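Local coordinates for protein alpha-14 giardin (Giardia lamblia, PDB 3CHJ) that binds calcium ions and, with them, phospholipids, and may act as a calcium-regulated structural element linking the membrane to the underlying axoneme, at residues 67-70 against 71-75; 195-198 against 199-202; 214-217 against 218-221; 259-262 against 263-266. All coordinates share one frame; numbering follows the deposited sequence.

Contact 1. Residues 67-70 against 71-75; sequences LSKD and FESLV
L67 and F71 form the tightly packed part of this helix start. CG and CD2 of the leucine each lie 3.5 Å from CD2 of the F71 ring, and L67 CD2 comes within 4.3 Å of V75 CG2. With CG anti to its carbonyl carbon (chi1 -83°), L67 reaches forward along the coming helix. L32 and I33 of helix 31-38 and A306 of helix 301-310 extend this apolar patch. D70 lies between the two sides, against Y303 and S262, folding back (chi1 57°) until OD1 stands 2.7 Å from F71 N, a weak, bent bond of 128°, with the carboxylate almost perpendicular to the ring. On the loose side K69 is exposed, its chain extended as far as CE. K69 O accepts S73 OG at 2.9 Å and S73 N at 3.0 Å, the two donors arriving from opposite faces of the carbonyl plane; the hydroxyl bond favours this serine rotamer. S68, also exposed, holds the N-cap position, but its hydroxyl makes no capping bond; its carbonyl O routinely receives E72 N at 3.0 Å. The arrangement is an opening helical turn with an apolar residue just ahead of the N-cap, in the all-helical annexin fold.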
loop_
_atom_site.group_PDB
_atom_site.type_symbol
_atom_site.label_atom_id
_atom_site.label_comp_id
_atom_site.label_asym_id
_atom_site.label_seq_id
_atom_site.Cartn_x
_atom_site.Cartn_y
_atom_site.Cartn_z
ATOM N N LEU A 67 -2.064 8.507 -23.340
ATOM C CA LEU A 67 -1.153 8.289 -22.227
ATOM C C LEU A 67 -0.345 7.021 -22.395
ATOM O O LEU A 67 -0.825 6.060 -23.006
ATOM C CB LEU A 67 -1.956 8.202 -20.912
ATOM C CG LEU A 67 -2.362 9.502 -20.202
ATOM C CD1 LEU A 67 -3.192 10.446 -21.016
ATOM C CD2 LEU A 67 -3.137 9.167 -18.922
ATOM N N SER A 68 0.867 7.006 -21.827
ATOM C CA SER A 68 1.685 5.806 -21.748
ATOM C C SER A 68 1.041 4.874 -20.721
ATOM O O SER A 68 0.255 5.334 -19.907
ATOM C CB SER A 68 3.110 6.142 -21.302
ATOM O OG SER A 68 3.796 6.897 -22.306
ATOM N N LYS A 69 1.396 3.594 -20.762
ATOM C CA LYS A 69 0.774 2.576 -19.919
ATOM C C LYS A 69 0.915 2.882 -18.440
ATOM O O LYS A 69 -0.068 2.750 -17.678
ATOM C CB LYS A 69 1.346 1.184 -20.220
ATOM C CG LYS A 69 0.454 0.060 -19.701
ATOM C CD LYS A 69 0.895 -1.311 -20.221
ATOM C CE LYS A 69 -0.116 -2.388 -19.800
ATOM N NZ LYS A 69 -0.253 -2.470 -18.310
ATOM N N ASP A 70 2.116 3.291 -18.025
ATOM C CA ASP A 70 2.348 3.602 -16.598
ATOM C C ASP A 70 1.389 4.673 -16.050
ATOM O O ASP A 70 0.741 4.496 -14.999
ATOM C CB ASP A 70 3.837 3.918 -16.270
ATOM C CG ASP A 70 4.452 5.091 -17.079
ATOM O OD1 ASP A 70 3.794 5.777 -17.893
ATOM O OD2 ASP A 70 5.674 5.316 -16.858
ATOM N N PHE A 71 1.291 5.775 -16.776
ATOM C CA PHE A 71 0.459 6.912 -16.389
ATOM C C PHE A 71 -1.048 6.601 -16.505
ATOM O O PHE A 71 -1.840 6.988 -15.619
ATOM C CB PHE A 71 0.900 8.130 -17.229
ATOM C CG PHE A 71 0.296 9.450 -16.812
ATOM C CD1 PHE A 71 0.085 9.767 -15.472
ATOM C CD2 PHE A 71 -0.025 10.392 -17.773
ATOM C CE1 PHE A 71 -0.467 10.993 -15.106
ATOM C CE2 PHE A 71 -0.583 11.615 -17.420
ATOM C CZ PHE A 71 -0.800 11.916 -16.073
ATOM N N GLU A 72 -1.464 5.908 -17.573
ATOM C CA GLU A 72 -2.876 5.515 -17.725
ATOM C C GLU A 72 -3.321 4.635 -16.547
ATOM O O GLU A 72 -4.395 4.837 -15.969
ATOM C CB GLU A 72 -3.132 4.750 -19.035
ATOM C CG GLU A 72 -4.572 4.318 -19.113
ATOM C CD GLU A 72 -4.919 3.353 -20.217
ATOM O OE1 GLU A 72 -4.043 2.992 -21.033
ATOM O OE2 GLU A 72 -6.103 2.940 -20.251
ATOM N N SER A 73 -2.472 3.673 -16.214
ATOM C CA SER A 73 -2.762 2.735 -15.129
ATOM C C SER A 73 -2.900 3.484 -13.812
ATOM O O SER A 73 -3.839 3.247 -13.035
ATOM C CB SER A 73 -1.666 1.702 -15.047
ATOM O OG SER A 73 -1.752 0.872 -16.207
ATOM N N LEU A 74 -1.993 4.418 -13.587
ATOM C CA LEU A 74 -2.043 5.240 -12.389
ATOM C C LEU A 74 -3.343 6.023 -12.292
ATOM O O LEU A 74 -4.039 5.946 -11.271
ATOM C CB LEU A 74 -0.839 6.201 -12.367
ATOM C CG LEU A 74 -0.801 7.228 -11.232
ATOM C CD1 LEU A 74 -0.651 6.484 -9.868
ATOM C CD2 LEU A 74 0.356 8.164 -11.479
ATOM N N VAL A 75 -3.683 6.763 -13.353
ATOM C CA VAL A 75 -4.913 7.570 -13.347
ATOM C C VAL A 75 -6.150 6.710 -13.077
ATOM O O VAL A 75 -7.013 7.078 -12.278
ATOM C CB VAL A 75 -5.055 8.374 -14.676
ATOM C CG1 VAL A 75 -6.420 9.016 -14.800
ATOM C CG2 VAL A 75 -3.962 9.437 -14.749
#

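Contact 2. Residues 195-198 against 199-202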
loop_
_atom_site.group_PDB
_atom_site.type_symbol
_atom_site.label_atom_id
_atom_site.label_comp_id
_atom_site.label_asym_id
_atom_site.label_seq_id
_atom_site.Cartn_x
_atom_site.Cartn_y
_atom_site.Cartn_z
ATOM N N THR A 195 -1.822 -10.064 14.467
ATOM C CA THR A 195 -2.984 -9.886 15.361
ATOM C C THR A 195 -2.900 -8.725 16.360
ATOM O O THR A 195 -3.902 -8.402 17.015
ATOM C CB THR A 195 -3.397 -11.201 16.108
ATOM O OG1 THR A 195 -2.564 -11.405 17.259
ATOM C CG2 THR A 195 -3.317 -12.416 15.192
ATOM N N TYR A 196 -1.733 -8.089 16.484
ATOM C CA TYR A 196 -1.674 -6.910 17.375
ATOM C C TYR A 196 -2.409 -5.719 16.770
ATOM O O TYR A 196 -2.394 -5.495 15.552
ATOM C CB TYR A 196 -0.230 -6.493 17.660
ATOM C CG TYR A 196 0.388 -7.122 18.889
ATOM C CD1 TYR A 196 0.211 -8.469 19.182
ATOM C CD2 TYR A 196 1.199 -6.351 19.749
ATOM C CE1 TYR A 196 0.814 -9.044 20.318
ATOM C CE2 TYR A 196 1.774 -6.915 20.860
ATOM C CZ TYR A 196 1.573 -8.257 21.140
ATOM O OH TYR A 196 2.180 -8.790 22.259
ATOM N N THR A 197 -3.069 -4.948 17.627
ATOM C CA THR A 197 -3.526 -3.628 17.243
ATOM C C THR A 197 -2.362 -2.652 17.063
ATOM O O THR A 197 -1.243 -2.882 17.575
ATOM C CB THR A 197 -4.483 -3.028 18.309
ATOM O OG1 THR A 197 -3.775 -2.887 19.544
ATOM C CG2 THR A 197 -5.686 -3.943 18.530
ATOM N N ARG A 198 -2.630 -1.544 16.376
ATOM C CA ARG A 198 -1.634 -0.480 16.227
ATOM C C ARG A 198 -1.147 0.013 17.595
ATOM O O ARG A 198 0.052 0.146 17.807
ATOM C CB ARG A 198 -2.182 0.679 15.402
ATOM C CG ARG A 198 -1.324 1.946 15.471
ATOM C CD ARG A 198 -1.571 2.919 14.321
ATOM N NE ARG A 198 -1.291 2.323 13.013
ATOM C CZ ARG A 198 -2.237 1.978 12.147
ATOM N NH1 ARG A 198 -3.521 2.190 12.433
ATOM N NH2 ARG A 198 -1.909 1.447 10.972
ATOM N N ALA A 199 -2.081 0.246 18.520
ATOM C CA ALA A 199 -1.699 0.772 19.839
ATOM C C ALA A 199 -0.807 -0.205 20.586
ATOM O O ALA A 199 0.234 0.185 21.153
ATOM C CB ALA A 199 -2.948 1.091 20.662
ATOM N N ASP A 200 -1.188 -1.482 20.581
ATOM C CA ASP A 200 -0.370 -2.515 21.232
ATOM C C ASP A 200 0.981 -2.733 20.553
ATOM O O ASP A 200 1.979 -2.986 21.225
ATOM C CB ASP A 200 -1.123 -3.832 21.363
ATOM C CG ASP A 200 -2.256 -3.756 22.372
ATOM O OD1 ASP A 200 -2.229 -2.805 23.194
ATOM O OD2 ASP A 200 -3.142 -4.641 22.345
ATOM N N PHE A 201 1.002 -2.661 19.221
ATOM C CA PHE A 201 2.261 -2.839 18.504
ATOM C C PHE A 201 3.225 -1.676 18.798
ATOM O O PHE A 201 4.444 -1.892 19.005
ATOM C CB PHE A 201 2.038 -3.004 16.993
ATOM C CG PHE A 201 3.268 -3.441 16.278
ATOM C CD1 PHE A 201 3.610 -4.785 16.225
ATOM C CD2 PHE A 201 4.136 -2.488 15.733
ATOM C CE1 PHE A 201 4.780 -5.201 15.569
ATOM C CE2 PHE A 201 5.316 -2.884 15.098
ATOM C CZ PHE A 201 5.636 -4.247 15.017
ATOM N N ARG A 202 2.680 -0.458 18.828
ATOM C CA ARG A 202 3.488 0.709 19.170
ATOM C C ARG A 202 4.047 0.557 20.585
ATOM O O ARG A 202 5.238 0.787 20.805
ATOM C CB ARG A 202 2.703 2.002 18.997
ATOM C CG ARG A 202 2.501 2.378 17.522
ATOM C CD ARG A 202 1.639 3.608 17.333
ATOM N NE ARG A 202 2.129 4.752 18.118
ATOM C CZ ARG A 202 3.158 5.526 17.771
ATOM N NH1 ARG A 202 3.847 5.292 16.655
ATOM N NH2 ARG A 202 3.520 6.537 18.553
HETATM O O HOH W 1 -3.239 -6.226 20.326
#
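The Y196 ring lies alongside the first turn of helix 198-211, with CD2 3.7 Å from the backbone N of F201, which sits at the ring edge near its plane. Y196 CB meets F201 CB at 4.2 Å, and the tyrosine hydroxyl bonds D168. The motif is a helix N-cap at the tight link between two annexin helices, 186-195 and 198-211. T197 is the cap: OG1 stands between its own backbone N and carbonyl carbon (chi1 62°), from where it accepts D200 N at 3.1 Å in a nearly straight bond of 161°. T197 O takes F201 N at 2.8 Å, so a single threonine receives two N-H groups of the first turn. One residue on, R198 runs beside R202, pointing the same way, with R198 CG 3.9 Å from R202 CD. Their guanidinium groups go to separate partners, R198 to E112 and the carbonyl of F239, R202 to the carbonyl of Y241, which probably eases the like charges. D200 turns back toward the cap, and its OD2 also accepts R160 N. In a capping box it would accept T197 N directly; here one water bridges the two, accepting from T197 N at 3.0 Å and donating to D200 OD2 at 2.6 Å.

Contact 3. Residues 214-217 against 218-221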
loop_
_atom_site.group_PDB
_atom_site.type_symbol
_atom_site.label_atom_id
_atom_site.label_comp_id
_atom_site.label_asym_id
_atom_site.label_seq_id
_atom_site.Cartn_x
_atom_site.Cartn_y
_atom_site.Cartn_z
ATOM N N GLY A 214 17.925 -0.112 24.414
ATOM C CA GLY A 214 17.793 0.671 23.186
ATOM C C GLY A 214 17.849 -0.104 21.877
ATOM O O GLY A 214 17.815 0.502 20.798
ATOM N N ASP A 215 17.933 -1.436 21.949
ATOM C CA ASP A 215 17.891 -2.264 20.735
ATOM C C ASP A 215 16.580 -2.006 20.008
ATOM O O ASP A 215 15.608 -1.617 20.633
ATOM C CB ASP A 215 17.997 -3.754 21.046
ATOM C CG ASP A 215 19.422 -4.220 21.353
ATOM O OD1 ASP A 215 20.399 -3.424 21.273
ATOM O OD2 ASP A 215 19.561 -5.429 21.670
ATOM N N SER A 216 16.566 -2.239 18.687
ATOM C CA SER A 216 15.386 -1.952 17.851
ATOM C C SER A 216 14.655 -3.217 17.404
ATOM O O SER A 216 15.295 -4.153 16.917
ATOM C CB SER A 216 15.808 -1.160 16.614
ATOM O OG SER A 216 14.862 -1.312 15.575
ATOM N N LEU A 217 13.331 -3.229 17.552
ATOM C CA LEU A 217 12.519 -4.371 17.126
ATOM C C LEU A 217 12.632 -4.556 15.613
ATOM O O LEU A 217 12.806 -5.680 15.136
ATOM C CB LEU A 217 11.065 -4.179 17.563
ATOM C CG LEU A 217 10.007 -5.177 17.075
ATOM C CD1 LEU A 217 10.381 -6.588 17.517
ATOM C CD2 LEU A 217 8.637 -4.763 17.631
ATOM N N ARG A 218 12.572 -3.453 14.866
ATOM C CA ARG A 218 12.730 -3.541 13.404
ATOM C C ARG A 218 14.104 -4.066 13.000
ATOM O O ARG A 218 14.212 -4.802 12.030
ATOM C CB ARG A 218 12.449 -2.207 12.734
ATOM C CG ARG A 218 12.117 -2.355 11.222
ATOM C CD ARG A 218 11.983 -0.971 10.698
ATOM N NE ARG A 218 11.428 -0.823 9.348
ATOM C CZ ARG A 218 12.131 -0.876 8.222
ATOM N NH1 ARG A 218 13.430 -1.187 8.252
ATOM N NH2 ARG A 218 11.515 -0.645 7.062
ATOM N N ALA A 219 15.161 -3.678 13.718
ATOM C CA ALA A 219 16.480 -4.250 13.464
ATOM C C ALA A 219 16.493 -5.768 13.683
ATOM O O ALA A 219 17.179 -6.495 12.962
ATOM C CB ALA A 219 17.532 -3.547 14.341
ATOM N N GLY A 220 15.721 -6.233 14.680
ATOM C CA GLY A 220 15.556 -7.658 14.949
ATOM C C GLY A 220 14.861 -8.379 13.800
ATOM O O GLY A 220 15.207 -9.501 13.465
ATOM N N VAL A 221 13.896 -7.711 13.177
ATOM C CA VAL A 221 13.238 -8.253 11.977
ATOM C C VAL A 221 14.261 -8.463 10.876
ATOM O O VAL A 221 14.281 -9.511 10.214
ATOM C CB VAL A 221 12.095 -7.328 11.490
ATOM C CG1 VAL A 221 11.690 -7.683 10.052
ATOM C CG2 VAL A 221 10.896 -7.437 12.436
#
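S216 OG accepts the backbone N-H of A219 at 3.0 Å and 168°, an almost straight capping bond at the start of helix 217-224. The hydroxyl gets there because OG is anti to the serine's own N (chi1 157°), which brings it to the first turn's N-H groups. The carbonyl of the same residue serves the next donor, S216 O receiving G220 N at 3.1 Å, so that side chain and backbone of one residue hold two successive N-H groups. One step further on, V221 N reaches L217 O at 3.0 Å, and the regular helical pattern has begun.

Outside these bonds the packing is modest. S216 CB lies 3.7 Å from the methyl of A219, a small apolar touch that flanks the cap. R218 carries its extended chain away from the turn: NE pairs with D238, NH1 with E222, and the guanidinium also makes a cation-pi contact with F249. The buried side chains face the neighbouring helices, L217 against F201 and Y208 of helix 198-211, V221 against W189 and F193 of helix 186-195 and F233 of helix 227-241.

The helix so begun ends at E224, which binds the calcium ion together with A175, T178, G180 and E185. A calcium loop completed by an acidic residue from far along the chain is consistent with the type II calcium site of annexins, and the turn at S216 is the serine N-cap that opens the short helix bringing that acid.

Contact 4. Residues 259-262 against 263-266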
loop_
_atom_site.group_PDB
_atom_site.type_symbol
_atom_site.label_atom_id
_atom_site.label_comp_id
_atom_site.label_asym_id
_atom_site.label_seq_id
_atom_site.Cartn_x
_atom_site.Cartn_y
_atom_site.Cartn_z
ATOM N N GLY A 259 16.529 0.360 -12.439
ATOM C CA GLY A 259 15.428 1.209 -12.863
ATOM C C GLY A 259 14.430 1.367 -11.736
ATOM O O GLY A 259 14.814 1.586 -10.575
ATOM N N SER A 260 13.148 1.244 -12.081
ATOM C CA SER A 260 12.056 1.463 -11.132
ATOM C C SER A 260 10.860 0.577 -11.441
ATOM O O SER A 260 10.624 0.217 -12.599
ATOM C CB SER A 260 11.634 2.932 -11.137
ATOM O OG SER A 260 12.715 3.750 -10.735
ATOM N N ASP A 261 10.103 0.254 -10.393
ATOM C CA ASP A 261 8.982 -0.687 -10.451
ATOM C C ASP A 261 7.663 0.088 -10.579
ATOM O O ASP A 261 7.048 0.384 -9.571
ATOM C CB ASP A 261 8.997 -1.522 -9.152
ATOM C CG ASP A 261 7.989 -2.684 -9.151
ATOM O OD1 ASP A 261 7.032 -2.716 -9.959
ATOM O OD2 ASP A 261 8.145 -3.568 -8.280
ATOM N N SER A 262 7.243 0.411 -11.810
ATOM C CA SER A 262 6.082 1.300 -12.041
ATOM C C SER A 262 4.737 0.753 -11.541
ATOM O O SER A 262 3.914 1.513 -11.028
ATOM C CB SER A 262 5.976 1.747 -13.513
ATOM O OG SER A 262 5.273 0.812 -14.315
ATOM N N ASN A 263 4.507 -0.547 -11.688
ATOM C CA ASN A 263 3.293 -1.148 -11.104
ATOM C C ASN A 263 3.260 -0.994 -9.598
ATOM O O ASN A 263 2.198 -0.643 -9.009
ATOM C CB ASN A 263 3.191 -2.618 -11.486
ATOM C CG ASN A 263 2.888 -2.797 -12.940
ATOM O OD1 ASN A 263 2.050 -2.093 -13.501
ATOM N ND2 ASN A 263 3.575 -3.745 -13.573
ATOM N N ARG A 264 4.394 -1.243 -8.957
ATOM C CA ARG A 264 4.464 -1.051 -7.510
ATOM C C ARG A 264 4.310 0.430 -7.153
ATOM O O ARG A 264 3.560 0.772 -6.239
ATOM C CB ARG A 264 5.717 -1.667 -6.842
ATOM C CG ARG A 264 5.863 -1.295 -5.349
ATOM C CD ARG A 264 7.025 -1.999 -4.647
ATOM N NE ARG A 264 6.556 -3.183 -3.923
ATOM C CZ ARG A 264 7.351 -4.159 -3.483
ATOM N NH1 ARG A 264 8.652 -4.128 -3.751
ATOM N NH2 ARG A 264 6.843 -5.167 -2.783
ATOM N N LEU A 265 5.004 1.316 -7.876
ATOM C CA LEU A 265 4.869 2.744 -7.599
ATOM C C LEU A 265 3.412 3.161 -7.686
ATOM O O LEU A 265 2.936 3.940 -6.841
ATOM C CB LEU A 265 5.726 3.592 -8.557
ATOM C CG LEU A 265 7.248 3.434 -8.395
ATOM C CD1 LEU A 265 7.978 3.964 -9.638
ATOM C CD2 LEU A 265 7.744 4.147 -7.164
ATOM N N ASN A 266 2.714 2.687 -8.717
ATOM C CA ASN A 266 1.313 3.078 -8.916
ATOM C C ASN A 266 0.443 2.630 -7.751
ATOM O O ASN A 266 -0.331 3.429 -7.206
ATOM C CB ASN A 266 0.758 2.506 -10.228
ATOM C CG ASN A 266 1.296 3.221 -11.440
ATOM O OD1 ASN A 266 1.971 4.255 -11.316
ATOM N ND2 ASN A 266 0.961 2.708 -12.625
HETATM O O HOH W 2 9.994 -3.009 -6.129
#
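S260 makes a light touch, its CB 4.1 Å from L265 CD1, on the approach to helix 262-272, which opens with an aspartate N-cap inside the fourth annexin repeat. D261 follows and carries the contact. With CG anti to the backbone N (chi1 -172°), its carboxylate lies across the start of the helix, where OD1 accepts R264 N at 3.2 Å. The donor comes from well above the carboxylate plane, 65° out of it, although the N-H itself points fairly straight at the oxygen. The carboxylate carbon CG also packs 3.4 Å from R264 CB, and D261 O receives L265 N at 2.8 Å, doubling the grip on the first turn. Next, S262 O accepts N266 N at 2.9 Å, while the N266 amide oxygen bonds the hydroxyl of Y303. The D261 and R264 side chains cross obliquely, and their charged groups have other partners, D261 OD2 pairing with K102 and R264 NE with D106. Carboxylate and guanidinium planes stand 45° apart, and no guanidinium N-H of R264 points at D261 OD2. A water joins them instead, donating to D261 OD2 at 2.9 Å and accepting from R264 NH1 at 3.0 Å.

The four contacts are all first turns of helices and come in series along the chain. They form two pairs. Contacts 1 and 4, with centres about 12 Å apart, touch although some 190 residues separate them: N266 ND2 lies 3.0 Å from D70 O, a probable hydrogen bond joining helix 262-272 to helix 69-78. Contacts 2 and 3 have centres about 16 Å apart and touch by side-chain packing between helices 198-211 and 217-224. Contacts 1 and 2 lie on opposite sides of the chain's centre, about 36 Å between centres. Helix starts thus link sequence-distant parts of the annexin in one pair and consecutive helices in the other, of which contact 3 lies near the calcium site.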